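Side-chain contacts in glucose-1-phosphate thymidylyltransferase (Bacillus anthracis, PDB 4ECM), which catalyses the condensation of dTTP with glucose-1-phosphate to give dTDP-glucose and pyrophosphate, the first step of dTDP-L-rhamnose biosynthesis: residues L50-G53 with Y59-V62; W240-G245 with L250-A255. All blocks are in the same frame, centred on the assembly; numbering follows the deposited sequence.

Contact 1. Residues L50-G53 with Y59-V62; sequences LPVG and YHAV
H60 meets V52 through the outer end of its imidazole, and one hydrogen bond, backed by side-chain packing, joins the two segments: NE2 of H60 donates to the backbone O of V52 across 2.9 Å, with an N-H...O angle of 151°. The acceptor sits at the ring edge, close to the imidazole plane, whereas the donor is tilted 25° from the plane of the V52 carbonyl. Because a backbone O can only accept, NE2 carries the proton in this bond. Beside it the V52 side chain touches the same corner of the ring, CG1 lying 3.7 Å from NE2 of H60. With CG1 of V52 set opposite the backbone N (chi1 171°), this methyl stays next to the carbonyl whose oxygen takes the bond, and the ring tip meets oxygen and methyl together. The contact ties the short 51-52 strand of a small two-stranded antiparallel hairpin, completed by residues 55-56, to the helix 57-67 that follows it, within the nucleotidyltransferase domain. Around this first shell, V52 is packed by L250, A253 and A257, and the ring of H60 meets F262 edge-to-face and touches I260, so that residues near the C-terminus cover the pair. At the V52 peptide units, N254 bonds to both O of P51 and N of G53, fixing the strand that presents the carbonyl to H60. Further out, L50 and P51 pack against P51 of a second subunit.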
# COMPACT_ATOMS: atom_id res chain seq x y z
N LEU A 50 10.58 10.64 -4.47
CA LEU A 50 10.70 11.88 -3.71
C LEU A 50 10.71 13.07 -4.67
O LEU A 50 11.12 12.95 -5.83
CB LEU A 50 11.99 11.89 -2.88
CG LEU A 50 12.12 10.82 -1.79
CD1 LEU A 50 13.47 10.99 -1.05
CD2 LEU A 50 10.96 10.89 -0.80
N PRO A 51 10.26 14.23 -4.21
CA PRO A 51 10.23 15.37 -5.10
C PRO A 51 11.60 15.88 -5.54
O PRO A 51 12.55 15.90 -4.75
CB PRO A 51 9.59 16.47 -4.23
CG PRO A 51 8.89 15.77 -3.17
CD PRO A 51 9.62 14.51 -2.92
N VAL A 52 11.67 16.25 -6.82
CA VAL A 52 12.80 16.95 -7.42
C VAL A 52 12.13 18.05 -8.26
O VAL A 52 11.69 17.81 -9.40
CB VAL A 52 13.70 16.06 -8.26
CG1 VAL A 52 14.71 16.92 -9.02
CG2 VAL A 52 14.42 15.01 -7.34
N GLY A 53 12.00 19.23 -7.68
CA GLY A 53 11.26 20.29 -8.35
C GLY A 53 9.80 19.97 -8.09
O GLY A 53 9.42 19.55 -6.99
N TYR A 59 10.18 10.96 -12.71
CA TYR A 59 9.58 11.58 -13.89
C TYR A 59 10.64 12.19 -14.80
O TYR A 59 10.46 12.22 -16.00
CB TYR A 59 8.59 12.68 -13.52
CG TYR A 59 7.16 12.25 -13.24
CD1 TYR A 59 6.87 11.00 -12.71
CD2 TYR A 59 6.10 13.15 -13.41
CE1 TYR A 59 5.56 10.63 -12.42
CE2 TYR A 59 4.79 12.79 -13.12
CZ TYR A 59 4.53 11.53 -12.62
OH TYR A 59 3.24 11.16 -12.34
N HIS A 60 11.72 12.67 -14.21
CA HIS A 60 12.78 13.31 -15.00
C HIS A 60 13.40 12.32 -15.99
O HIS A 60 13.59 12.66 -17.14
CB HIS A 60 13.85 13.94 -14.09
CG HIS A 60 13.34 15.07 -13.25
ND1 HIS A 60 13.50 16.39 -13.61
CD2 HIS A 60 12.62 15.07 -12.11
CE1 HIS A 60 12.92 17.16 -12.70
NE2 HIS A 60 12.37 16.38 -11.78
N ALA A 61 13.66 11.10 -15.53
CA ALA A 61 14.26 10.08 -16.37
C ALA A 61 13.31 9.67 -17.49
O ALA A 61 13.71 9.48 -18.65
CB ALA A 61 14.67 8.89 -15.52
N VAL A 62 12.03 9.55 -17.14
CA VAL A 62 11.00 9.20 -18.12
C VAL A 62 10.94 10.28 -19.22
O VAL A 62 10.97 9.96 -20.41
CB VAL A 62 9.62 9.04 -17.44
CG1 VAL A 62 8.51 8.85 -18.48
CG2 VAL A 62 9.63 7.87 -16.41

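Contact 2. Residues W240-G245 with L250-A255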
# COMPACT_ATOMS: atom_id res chain seq x y z
N TRP A 240 24.18 21.34 -16.52
CA TRP A 240 24.38 20.84 -15.18
C TRP A 240 23.94 19.39 -15.01
O TRP A 240 23.15 18.84 -15.80
CB TRP A 240 23.69 21.74 -14.14
CG TRP A 240 22.22 21.97 -14.35
CD1 TRP A 240 21.64 23.05 -14.95
CD2 TRP A 240 21.14 21.12 -13.93
NE1 TRP A 240 20.28 22.93 -14.94
CE2 TRP A 240 19.94 21.75 -14.32
CE3 TRP A 240 21.07 19.90 -13.26
CZ2 TRP A 240 18.68 21.19 -14.08
CZ3 TRP A 240 19.82 19.34 -13.02
CH2 TRP A 240 18.65 19.99 -13.42
N TRP A 241 24.47 18.80 -13.96
CA TRP A 241 24.22 17.42 -13.61
C TRP A 241 24.44 17.21 -12.13
O TRP A 241 25.38 17.75 -11.54
CB TRP A 241 25.18 16.50 -14.35
CG TRP A 241 25.13 15.06 -13.89
CD1 TRP A 241 24.27 14.09 -14.30
CD2 TRP A 241 25.99 14.43 -12.93
NE1 TRP A 241 24.53 12.90 -13.66
CE2 TRP A 241 25.59 13.08 -12.82
CE3 TRP A 241 27.08 14.87 -12.17
CZ2 TRP A 241 26.20 12.18 -11.96
CZ3 TRP A 241 27.72 13.97 -11.33
CH2 TRP A 241 27.26 12.64 -11.22
N THR A 242 23.58 16.41 -11.53
CA THR A 242 23.77 16.07 -10.14
C THR A 242 23.13 14.73 -9.83
O THR A 242 22.17 14.30 -10.48
CB THR A 242 23.12 17.08 -9.19
OG1 THR A 242 23.46 16.74 -7.84
CG2 THR A 242 21.58 17.07 -9.34
N ASP A 243 23.70 14.04 -8.86
CA ASP A 243 23.07 12.87 -8.36
C ASP A 243 22.07 13.43 -7.35
O ASP A 243 22.09 14.63 -7.00
CB ASP A 243 24.04 11.95 -7.62
CG ASP A 243 24.50 12.55 -6.31
OD1 ASP A 243 25.25 13.53 -6.36
OD2 ASP A 243 24.12 12.05 -5.24
N ALA A 244 21.17 12.60 -6.90
CA ALA A 244 20.23 13.03 -5.86
C ALA A 244 20.12 12.03 -4.73
O ALA A 244 19.07 11.90 -4.14
CB ALA A 244 18.86 13.29 -6.47
N GLY A 245 21.23 11.36 -4.42
CA GLY A 245 21.26 10.28 -3.41
C GLY A 245 21.74 10.63 -2.00
O GLY A 245 21.84 9.74 -1.16
N LEU A 250 20.31 15.98 -3.03
CA LEU A 250 18.86 15.95 -3.30
C LEU A 250 18.33 17.39 -3.26
O LEU A 250 17.53 17.80 -4.10
CB LEU A 250 18.12 15.08 -2.27
CG LEU A 250 16.59 15.12 -2.29
CD1 LEU A 250 16.02 14.60 -3.62
CD2 LEU A 250 16.03 14.31 -1.12
N GLN A 251 18.75 18.14 -2.25
CA GLN A 251 18.33 19.54 -2.12
C GLN A 251 18.84 20.37 -3.30
O GLN A 251 18.13 21.24 -3.80
CB GLN A 251 18.81 20.13 -0.81
CG GLN A 251 18.15 19.51 0.41
CD GLN A 251 16.64 19.68 0.42
OE1 GLN A 251 16.12 20.68 -0.09
NE2 GLN A 251 15.94 18.72 1.02
N ARG A 252 20.06 20.08 -3.75
CA ARG A 252 20.65 20.78 -4.89
C ARG A 252 19.83 20.51 -6.14
O ARG A 252 19.48 21.42 -6.88
CB ARG A 252 22.07 20.29 -5.11
CG ARG A 252 22.87 21.04 -6.17
CD ARG A 252 24.11 20.24 -6.49
NE ARG A 252 24.70 19.75 -5.25
CZ ARG A 252 25.43 18.64 -5.14
NH1 ARG A 252 25.90 18.29 -3.96
NH2 ARG A 252 25.65 17.89 -6.22
N ALA A 253 19.51 19.24 -6.36
CA ALA A 253 18.71 18.83 -7.52
C ALA A 253 17.37 19.57 -7.49
O ALA A 253 16.91 20.07 -8.51
CB ALA A 253 18.49 17.31 -7.52
N ASN A 254 16.75 19.65 -6.31
CA ASN A 254 15.51 20.40 -6.18
C ASN A 254 15.64 21.86 -6.60
O ASN A 254 14.78 22.36 -7.34
CB ASN A 254 14.92 20.33 -4.76
CG ASN A 254 14.04 19.12 -4.58
OD1 ASN A 254 12.83 19.21 -4.78
ND2 ASN A 254 14.63 17.97 -4.26
N ALA A 255 16.69 22.53 -6.15
CA ALA A 255 16.90 23.93 -6.49
C ALA A 255 17.14 24.06 -8.00
O ALA A 255 16.55 24.92 -8.64
CB ALA A 255 18.08 24.54 -5.70
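The strand-to-helix turn at the edge of the nucleotide-sugar site brings T242 and A244 against A253 and L250, folding helix 247-256 back over strand 241-243 with the short segments running at 144° to each other. The methyl CG2 of T242 comes within 3.6 Å of CB of A253, and CB of A244 reaches the same alanine methyl at 4.2 Å. Two small side chains of the strand side thus converge on one methyl, with the axes of the short segments 7.9 Å apart at their closest. L250 lies alongside, its CB 3.8 Å from the backbone O of A244. T242 has OG1 opposite its backbone N (chi1 -174°), which turns the hydroxyl along the chain to donate to O of D243 (2.7 Å), on a lone pair in the carbonyl plane. In the conformer described, the R252 side chain, bent at chi3, crosses T242 aslant and brings NH2 to 3.0 Å from the T242 OG1. The turn itself is an Asx turn: N of G245 donates to OD2 of D243, approaching from above the carboxylate plane. The same oxygen is bonded by S249, while OD1 forms a salt bridge with R165. W241, just before T242 in the strand, touches the bound dTDP-glucose. In the D243 conformer described, the Asx turn and S249 at the helix start hold one carboxylate oxygen and R165 the other, which together restrain both the position and the rotation of the group.

In the fold
Along the chain contact 1 closes before contact 2 opens, yet their centres lie about 10 Å apart, on the same side of the chain's centre and within the one nucleotidyltransferase domain. Helix 247-256 joins them: L250 and A253 serve both contacts, packing on the 240-245 segment and also on V52, while N254 faces the 51-52 strand. N254 is the direct tie, binding P51 and G53, while its ND2 is also held by O of L250. Both contacts border the second subunit, where Q251 and N254 of the two copies bond reciprocally. The strand that carries W241 at the dTDP-glucose site is thereby connected, through helix 247-256, to the subunit interface.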